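Local coordinates for modulator of the activity of Ets CG15085-PA (Drosophila melanogaster, PDB 1SV0), which binds the Ets-family repressor Yan (pokkuri) through its SAM domain and probably relieves repression by breaking up Yan polymers, at residues C[10-15]-C[77-82]; C[18-23]-C[37-42]. All blocks are in the same frame, centred on the assembly; numbering follows the deposited sequence.

In the fold
The two contacts join different parts of one helical SAM domain, and each shows how chemistry follows place in the fold. Interaction 1, at the surface, sets the 3-10 turn ahead of helix 16-30 against the last turn of helix 65-80; a small apolar contact of Ala79 with Pro11 stands beside a carboxylate-guanidinium pair that positions Arg12. Interaction 2, partly buried, joins helix 16-30 itself to the short helix 37-40 through proline, leucine and aromatic side chains plus one indole hydrogen bond. Their centres lie about 18 Å apart on opposite sides of the chain's centre, interaction 2 nested within the loop that interaction 1 closes. Trp14 and Trp22, whose rings meet, bridge the two.

Interaction 1. Residues C[10-15]-C[77-82]. Unlike the reference sequence in segment 77-82: Ser81 (reference Ala), Arg82 (reference Leu).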
# COMPACT_ATOMS: atom_id res chain seq x y z
N ASP C 10 -6.78 -10.83 11.76
CA ASP C 10 -7.22 -9.57 11.15
C ASP C 10 -6.13 -9.07 10.19
O ASP C 10 -5.08 -8.63 10.63
CB ASP C 10 -7.47 -8.52 12.23
CG ASP C 10 -8.24 -7.31 11.71
OD1 ASP C 10 -8.10 -6.97 10.51
OD2 ASP C 10 -8.98 -6.69 12.51
N PRO C 11 -6.39 -9.13 8.88
CA PRO C 11 -5.45 -8.69 7.83
C PRO C 11 -4.95 -7.25 8.01
O PRO C 11 -3.89 -6.87 7.51
CB PRO C 11 -6.26 -8.85 6.55
CG PRO C 11 -7.21 -9.95 6.88
CD PRO C 11 -7.65 -9.60 8.28
N ARG C 12 -5.74 -6.44 8.73
CA ARG C 12 -5.37 -5.06 8.98
C ARG C 12 -4.22 -4.97 9.97
O ARG C 12 -3.58 -3.92 10.10
CB ARG C 12 -6.59 -4.28 9.48
CG ARG C 12 -7.67 -4.13 8.43
CD ARG C 12 -8.96 -3.55 9.00
NE ARG C 12 -9.56 -4.44 9.99
CZ ARG C 12 -10.76 -4.26 10.54
NH1 ARG C 12 -11.49 -3.21 10.19
NH2 ARG C 12 -11.23 -5.13 11.43
N ASP C 13 -3.94 -6.06 10.67
CA ASP C 13 -2.84 -6.06 11.63
C ASP C 13 -1.57 -6.61 10.97
O ASP C 13 -0.53 -6.68 11.61
CB ASP C 13 -3.18 -6.93 12.85
CG ASP C 13 -4.36 -6.39 13.64
OD1 ASP C 13 -4.62 -5.17 13.57
OD2 ASP C 13 -5.01 -7.19 14.35
N TRP C 14 -1.66 -6.99 9.70
CA TRP C 14 -0.51 -7.56 9.00
C TRP C 14 0.63 -6.57 8.73
O TRP C 14 0.41 -5.46 8.24
CB TRP C 14 -0.94 -8.17 7.66
CG TRP C 14 -1.73 -9.45 7.75
CD1 TRP C 14 -2.14 -10.09 8.89
CD2 TRP C 14 -2.20 -10.24 6.66
NE1 TRP C 14 -2.83 -11.23 8.57
CE2 TRP C 14 -2.89 -11.35 7.21
CE3 TRP C 14 -2.12 -10.12 5.26
CZ2 TRP C 14 -3.49 -12.33 6.41
CZ3 TRP C 14 -2.71 -11.10 4.46
CH2 TRP C 14 -3.39 -12.19 5.04
N THR C 15 1.85 -6.98 9.06
CA THR C 15 3.02 -6.14 8.78
C THR C 15 3.43 -6.55 7.37
O THR C 15 2.76 -7.37 6.74
CB THR C 15 4.18 -6.47 9.71
OG1 THR C 15 4.52 -7.85 9.56
CG2 THR C 15 3.80 -6.18 11.18
N ALA C 77 -13.11 -9.47 5.19
CA ALA C 77 -14.54 -9.54 5.44
C ALA C 77 -14.84 -10.17 6.80
O ALA C 77 -15.47 -9.54 7.65
CB ALA C 77 -15.25 -10.31 4.33
N ARG C 78 -14.38 -11.40 7.01
CA ARG C 78 -14.64 -12.08 8.27
C ARG C 78 -14.08 -11.30 9.45
O ARG C 78 -14.66 -11.31 10.54
CB ARG C 78 -14.09 -13.51 8.27
CG ARG C 78 -12.58 -13.61 8.39
CD ARG C 78 -12.13 -15.05 8.69
NE ARG C 78 -12.28 -15.97 7.56
CZ ARG C 78 -13.42 -16.56 7.21
NH1 ARG C 78 -14.54 -16.34 7.89
NH2 ARG C 78 -13.44 -17.39 6.17
N ALA C 79 -12.96 -10.61 9.25
CA ALA C 79 -12.36 -9.83 10.32
C ALA C 79 -13.27 -8.67 10.73
O ALA C 79 -13.49 -8.44 11.92
CB ALA C 79 -11.01 -9.29 9.88
N MET C 80 -13.79 -7.94 9.76
CA MET C 80 -14.66 -6.80 10.06
C MET C 80 -15.88 -7.22 10.89
O MET C 80 -16.58 -6.38 11.46
CB MET C 80 -15.08 -6.10 8.77
CG MET C 80 -13.89 -5.70 7.91
SD MET C 80 -14.22 -4.28 6.85
CE MET C 80 -13.02 -3.11 7.48
N SER C 81 -16.12 -8.53 10.98
CA SER C 81 -17.24 -9.02 11.77
C SER C 81 -16.93 -8.98 13.29
O SER C 81 -17.20 -9.95 14.01
CB SER C 81 -17.62 -10.44 11.31
OG SER C 81 -18.30 -10.41 10.07
N ARG C 82 -16.41 -7.82 13.75
CA ARG C 82 -16.02 -7.49 15.16
C ARG C 82 -16.92 -6.52 15.96
O ARG C 82 -17.44 -5.52 15.49
CB ARG C 82 -14.64 -6.83 15.17
CG ARG C 82 -14.74 -5.45 14.53
CD ARG C 82 -13.48 -4.61 14.61
NE ARG C 82 -13.62 -3.30 13.96
CZ ARG C 82 -14.05 -3.13 12.71
NH1 ARG C 82 -14.38 -4.19 11.97
NH2 ARG C 82 -14.15 -1.92 12.19
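Ala79 presents its methyl to the turn at 10-15: CB lies 3.7 Å from Pro11 CD and 3.8 Å from Asp10 OD1. Beside it, the Arg12 guanidinium reaches toward Met80 and Arg82, with Met80 CG over one face and the Met80 chain crossing that of Arg12 at about a right angle. Arg82, which differs from the reference sequence, brings NH1 to the edge of this group, 3.3 Å from Arg12 NH2. The two planes stand 83° apart, and these like charges form no bond.

Asp10 probably offsets part of that repulsion. Arg12 grips it side-on, NE giving a nearly straight bond of 3.0 Å to the syn lone pair of Asp10 OD1, while NH2 forms a salt bridge to Asp10 OD2 (2.9 Å). OD1 also accepts from Arg12 N, closing an Asx turn; the bend at chi3 (-64°) helps fold the arginine back to its carboxylate. An alanine at Arg12 would probably leave Asp10 OD2 without its salt-bridge mate and open a gap beside Met80.

Earlier in helix 65-80, Pro11 rests on Phe72 and Arg75 and Arg12 touches Leu76, docking the turn just ahead of helix 16-30.

Interaction 2. Residues C[18-23]-C[37-42]; sequences DVWKWL and ELPQKF
Trp20 and Pro39 bring the two backbones closest, their CA atoms 5.3 Å apart, where a regular helix meets a short, weakly bonded one. Proline against indole makes one part of the side-chain packing, Leu23 against Phe42 another. Pro39 CB sits over the Trp20 face, 3.5 Å from the centroid of the five-membered ring and 20° off its normal, a CH-pi contact in which the two side chains cross at about a right angle. Chi1 of -77° sets CG of Trp20 anti to the carbonyl carbon, and from there the ring extends to Pro39.

At the indole edge, Trp20 NE1 donates to Phe42 O over 2.9 Å. The acceptor lies near the ring plane, but the N-H...O angle is 146° and the donor stands above the carbonyl plane. The bond thus ties the tryptophan to the main chain of Phe42, while the proline bears on its face.

Deeper in, Leu23 CD1 meets Phe42 CD1 at 3.6 Å and also packs against Phe42 CB, while Leu23 CD2 lies over one face of the phenyl ring, offset toward its rim. Leu38 CD2 adds apolar contact with Leu23 CB at 4.1 Å.

Leu23 and Phe42 belong to the buried core of the helical SAM domain: both touch Leu68 on helix 65-80, Phe42 reaches Leu49 on helix 46-51, as does Val19, and Tyr57 of helix 54-60 also packs on Phe42.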
# COMPACT_ATOMS: atom_id res chain seq x y z
N ASP C 18 4.20 -10.25 7.36
CA ASP C 18 3.02 -11.10 7.28
C ASP C 18 2.52 -11.17 5.83
O ASP C 18 2.19 -12.24 5.32
CB ASP C 18 1.90 -10.57 8.19
CG ASP C 18 2.27 -10.66 9.67
OD1 ASP C 18 2.92 -11.65 10.07
OD2 ASP C 18 1.91 -9.73 10.43
N VAL C 19 2.46 -10.02 5.17
CA VAL C 19 2.03 -9.98 3.78
C VAL C 19 2.86 -10.95 2.92
O VAL C 19 2.31 -11.71 2.11
CB VAL C 19 2.18 -8.56 3.19
CG1 VAL C 19 2.00 -8.60 1.68
CG2 VAL C 19 1.14 -7.63 3.82
N TRP C 20 4.17 -10.92 3.11
CA TRP C 20 5.07 -11.79 2.35
C TRP C 20 4.84 -13.27 2.64
O TRP C 20 4.85 -14.09 1.73
CB TRP C 20 6.53 -11.41 2.65
CG TRP C 20 6.96 -10.17 1.93
CD1 TRP C 20 6.17 -9.10 1.58
CD2 TRP C 20 8.27 -9.87 1.47
NE1 TRP C 20 6.92 -8.15 0.92
CE2 TRP C 20 8.22 -8.60 0.84
CE3 TRP C 20 9.50 -10.55 1.51
CZ2 TRP C 20 9.34 -7.99 0.26
CZ3 TRP C 20 10.62 -9.95 0.94
CH2 TRP C 20 10.53 -8.68 0.32
N LYS C 21 4.63 -13.61 3.91
CA LYS C 21 4.37 -14.99 4.28
C LYS C 21 3.05 -15.45 3.65
O LYS C 21 2.95 -16.58 3.17
CB LYS C 21 4.35 -15.13 5.81
CG LYS C 21 5.75 -15.33 6.39
CD LYS C 21 5.91 -14.81 7.81
CE LYS C 21 4.78 -15.21 8.74
NZ LYS C 21 4.97 -14.58 10.08
N TRP C 22 2.05 -14.57 3.65
CA TRP C 22 0.75 -14.87 3.04
C TRP C 22 0.91 -15.10 1.53
O TRP C 22 0.27 -15.97 0.95
CB TRP C 22 -0.23 -13.71 3.26
CG TRP C 22 -1.47 -13.76 2.39
CD1 TRP C 22 -2.50 -14.67 2.46
CD2 TRP C 22 -1.81 -12.85 1.34
NE1 TRP C 22 -3.45 -14.38 1.52
CE2 TRP C 22 -3.06 -13.27 0.82
CE3 TRP C 22 -1.18 -11.73 0.78
CZ2 TRP C 22 -3.70 -12.59 -0.24
CZ3 TRP C 22 -1.82 -11.05 -0.28
CH2 TRP C 22 -3.06 -11.49 -0.77
N LEU C 23 1.77 -14.31 0.90
CA LEU C 23 2.00 -14.44 -0.54
C LEU C 23 2.65 -15.78 -0.85
O LEU C 23 2.28 -16.46 -1.81
CB LEU C 23 2.88 -13.30 -1.05
CG LEU C 23 2.20 -11.93 -1.17
CD1 LEU C 23 3.24 -10.85 -1.47
CD2 LEU C 23 1.14 -11.99 -2.28
N GLU C 37 10.80 -12.76 -6.29
CA GLU C 37 10.24 -11.58 -6.93
C GLU C 37 8.77 -11.33 -6.60
O GLU C 37 8.32 -10.18 -6.63
CB GLU C 37 10.40 -11.66 -8.44
CG GLU C 37 11.81 -12.00 -8.89
CD GLU C 37 11.88 -13.36 -9.54
OE1 GLU C 37 11.27 -13.53 -10.62
OE2 GLU C 37 12.53 -14.26 -8.97
N LEU C 38 8.02 -12.39 -6.31
CA LEU C 38 6.60 -12.21 -5.99
C LEU C 38 6.43 -11.23 -4.83
O LEU C 38 5.75 -10.22 -4.96
CB LEU C 38 5.94 -13.55 -5.64
CG LEU C 38 4.46 -13.44 -5.25
CD1 LEU C 38 3.64 -13.07 -6.49
CD2 LEU C 38 3.97 -14.77 -4.67
N PRO C 39 7.04 -11.52 -3.67
CA PRO C 39 6.89 -10.61 -2.53
C PRO C 39 7.47 -9.23 -2.77
O PRO C 39 7.00 -8.24 -2.21
CB PRO C 39 7.58 -11.36 -1.39
CG PRO C 39 8.57 -12.23 -2.09
CD PRO C 39 7.79 -12.73 -3.28
N GLN C 40 8.50 -9.14 -3.62
CA GLN C 40 9.10 -7.84 -3.92
C GLN C 40 8.10 -6.92 -4.62
O GLN C 40 8.29 -5.71 -4.64
CB GLN C 40 10.36 -8.02 -4.77
CG GLN C 40 11.51 -8.64 -4.00
CD GLN C 40 12.76 -8.82 -4.83
OE1 GLN C 40 12.80 -9.65 -5.73
NE2 GLN C 40 13.78 -8.03 -4.54
N LYS C 41 7.05 -7.50 -5.21
CA LYS C 41 6.03 -6.70 -5.90
C LYS C 41 5.09 -6.07 -4.86
O LYS C 41 4.32 -5.16 -5.17
CB LYS C 41 5.18 -7.57 -6.83
CG LYS C 41 5.94 -8.32 -7.92
CD LYS C 41 6.54 -7.38 -8.94
CE LYS C 41 7.25 -8.16 -10.04
NZ LYS C 41 7.92 -7.26 -11.03
N PHE C 42 5.17 -6.57 -3.63
CA PHE C 42 4.32 -6.09 -2.55
C PHE C 42 5.10 -5.67 -1.30
O PHE C 42 5.00 -6.31 -0.26
CB PHE C 42 3.30 -7.17 -2.13
CG PHE C 42 2.41 -7.63 -3.25
CD1 PHE C 42 2.85 -8.57 -4.17
CD2 PHE C 42 1.10 -7.16 -3.36
CE1 PHE C 42 2.01 -9.03 -5.18
CE2 PHE C 42 0.25 -7.61 -4.36
CZ PHE C 42 0.71 -8.55 -5.28